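Local structure of DUF3829 domain-containing protein (Bacteroides thetaiotaomicron, 3RH3) at residues Y21-L26 with A166-S171. The protein is of unknown function, an all-helical DUF3829-like protein that is probably made as a bacterial lipoprotein. Numbering follows the deposited sequence.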
# COMPACT_ATOMS: atom_id res chain seq x y z
N TYR A 21 10.05 -11.53 -5.08
CA TYR A 21 10.53 -10.16 -4.92
C TYR A 21 9.39 -9.29 -4.36
O TYR A 21 9.62 -8.50 -3.42
CB TYR A 21 11.06 -9.57 -6.24
CG TYR A 21 11.68 -8.21 -6.01
CD1 TYR A 21 13.00 -8.09 -5.60
CD2 TYR A 21 10.90 -7.06 -6.07
CE1 TYR A 21 13.57 -6.84 -5.37
CE2 TYR A 21 11.45 -5.80 -5.80
CZ TYR A 21 12.79 -5.70 -5.46
OH TYR A 21 13.35 -4.47 -5.21
N TYR A 22 8.18 -9.41 -4.94
CA TYR A 22 6.99 -8.69 -4.46
C TYR A 22 6.72 -9.00 -2.97
O TYR A 22 6.47 -8.08 -2.20
CB TYR A 22 5.74 -9.01 -5.31
CG TYR A 22 4.45 -8.52 -4.68
CD1 TYR A 22 4.10 -7.17 -4.70
CD2 TYR A 22 3.58 -9.40 -4.04
CE1 TYR A 22 2.92 -6.71 -4.12
CE2 TYR A 22 2.40 -8.96 -3.44
CZ TYR A 22 2.07 -7.61 -3.49
OH TYR A 22 0.92 -7.15 -2.90
N HIS A 23 6.77 -10.28 -2.57
CA HIS A 23 6.53 -10.68 -1.18
C HIS A 23 7.55 -10.07 -0.22
O HIS A 23 7.16 -9.60 0.85
CB HIS A 23 6.50 -12.21 -1.04
CG HIS A 23 5.24 -12.81 -1.59
ND1 HIS A 23 5.19 -14.13 -1.99
CD2 HIS A 23 4.03 -12.24 -1.79
CE1 HIS A 23 3.95 -14.33 -2.41
NE2 HIS A 23 3.22 -13.21 -2.34
N MSE A 24 8.84 -10.02 -0.64
CA MSE A 24 9.92 -9.44 0.15
C MSE A 24 9.72 -7.94 0.28
O MSE A 24 9.96 -7.39 1.35
CB MSE A 24 11.29 -9.77 -0.44
CG MSE A 24 11.69 -11.23 -0.22
SE MSE A 24 13.37 -11.72 -1.11
CE MSE A 24 14.62 -10.76 0.03
N SER A 25 9.28 -7.28 -0.81
CA SER A 25 9.00 -5.85 -0.86
C SER A 25 7.88 -5.50 0.08
O SER A 25 8.01 -4.59 0.88
CB SER A 25 8.64 -5.42 -2.28
OG SER A 25 9.80 -5.39 -3.09
N LEU A 26 6.78 -6.25 -0.02
CA LEU A 26 5.60 -6.10 0.83
C LEU A 26 6.02 -6.24 2.32
O LEU A 26 5.64 -5.39 3.11
CB LEU A 26 4.56 -7.16 0.42
CG LEU A 26 3.20 -7.14 1.07
CD1 LEU A 26 2.34 -6.02 0.49
CD2 LEU A 26 2.49 -8.48 0.87
N ALA A 166 -8.59 -11.54 -10.19
CA ALA A 166 -9.46 -10.42 -9.82
C ALA A 166 -9.26 -10.02 -8.35
O ALA A 166 -9.10 -8.83 -8.05
CB ALA A 166 -10.91 -10.77 -10.07
N MSE A 167 -9.24 -11.01 -7.45
CA MSE A 167 -9.08 -10.72 -6.02
C MSE A 167 -7.73 -10.08 -5.75
O MSE A 167 -7.69 -9.08 -5.05
CB MSE A 167 -9.25 -11.98 -5.18
CG MSE A 167 -10.67 -12.43 -5.09
SE MSE A 167 -10.95 -13.89 -3.84
CE MSE A 167 -10.67 -15.38 -5.06
N ARG A 168 -6.65 -10.64 -6.31
CA ARG A 168 -5.31 -10.08 -6.21
C ARG A 168 -5.27 -8.61 -6.70
O ARG A 168 -4.73 -7.76 -5.99
CB ARG A 168 -4.30 -10.92 -7.01
CG ARG A 168 -3.95 -12.23 -6.36
CD ARG A 168 -2.72 -12.86 -7.01
NE ARG A 168 -1.46 -12.17 -6.69
CZ ARG A 168 -0.80 -12.28 -5.54
NH1 ARG A 168 -1.29 -13.02 -4.55
NH2 ARG A 168 0.35 -11.64 -5.36
N LYS A 169 -5.86 -8.30 -7.84
CA LYS A 169 -5.85 -6.91 -8.35
C LYS A 169 -6.65 -5.95 -7.45
O LYS A 169 -6.15 -4.87 -7.13
CB LYS A 169 -6.33 -6.82 -9.80
CG LYS A 169 -5.94 -5.48 -10.43
CD LYS A 169 -6.13 -5.41 -11.91
CE LYS A 169 -5.53 -4.12 -12.43
NZ LYS A 169 -5.40 -4.13 -13.92
N MSE A 170 -7.85 -6.37 -6.98
CA MSE A 170 -8.70 -5.56 -6.10
C MSE A 170 -8.03 -5.30 -4.77
O MSE A 170 -8.08 -4.17 -4.29
CB MSE A 170 -10.08 -6.20 -5.92
CG MSE A 170 -10.90 -6.10 -7.22
SE MSE A 170 -12.70 -6.69 -6.97
CE MSE A 170 -12.45 -8.55 -7.30
N SER A 171 -7.31 -6.32 -4.23
CA SER A 171 -6.56 -6.21 -2.99
C SER A 171 -5.48 -5.16 -3.12
O SER A 171 -5.26 -4.39 -2.19
CB SER A 171 -5.96 -7.55 -2.60
OG SER A 171 -7.00 -8.33 -2.03
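Two helical bundles meet here through three side chains: Y22 and H23 on helix 10-32 of the DUF6845 part, and R168 on helix 161-181 of the C-terminal DUF3829-like part. The helices themselves stay well apart. Even the closest pair of alpha carbons, CA of Y22 and CA of R168, is 12.5 Å apart, and the segments bury just 69 Å² between them, so long side chains have to bridge the gap.

R168 does most of the reaching. A bend at chi3 (72°) turns its guanidinium toward helix 10-32, and NH2 is the atom that arrives, 3.9 Å from CE2 of Y22 and 4.1 Å from CD2 of the same ring. With CG anti to the backbone N (chi1 168°), Y22 carries its ring out toward helix 161-181, where the CD2-CE2 side meets the arginine, and the two side chains run alongside each other, each heading for the other's helix. Ring and guanidinium planes stand 80° apart, and NH2 approaches the ring obliquely, so this is van der Waals contact without stacking. H23 flanks the same nitrogen more loosely, with NE2 4.5 Å from NH2 of R168.

The polar ends look to the C-terminal tail. Y22 OH hydrogen-bonds to V263 O, while the terminal carboxylate of I264 receives a weak hydrogen bond from H23 NE2 and makes a long, weak ion pair with R168 NH1. E151, on helix 115-154, adds another long, weak ion pair at R168 NE.

No hydrogen bond joins the two segments directly. The chemistry suggests that the chain terminus mediates between the bundles: its negative charge probably eases the approach of arginine and histidine. It would also tend to favour a protonated imidazole, which the nearby guanidinium opposes, so the charge on H23 stays open.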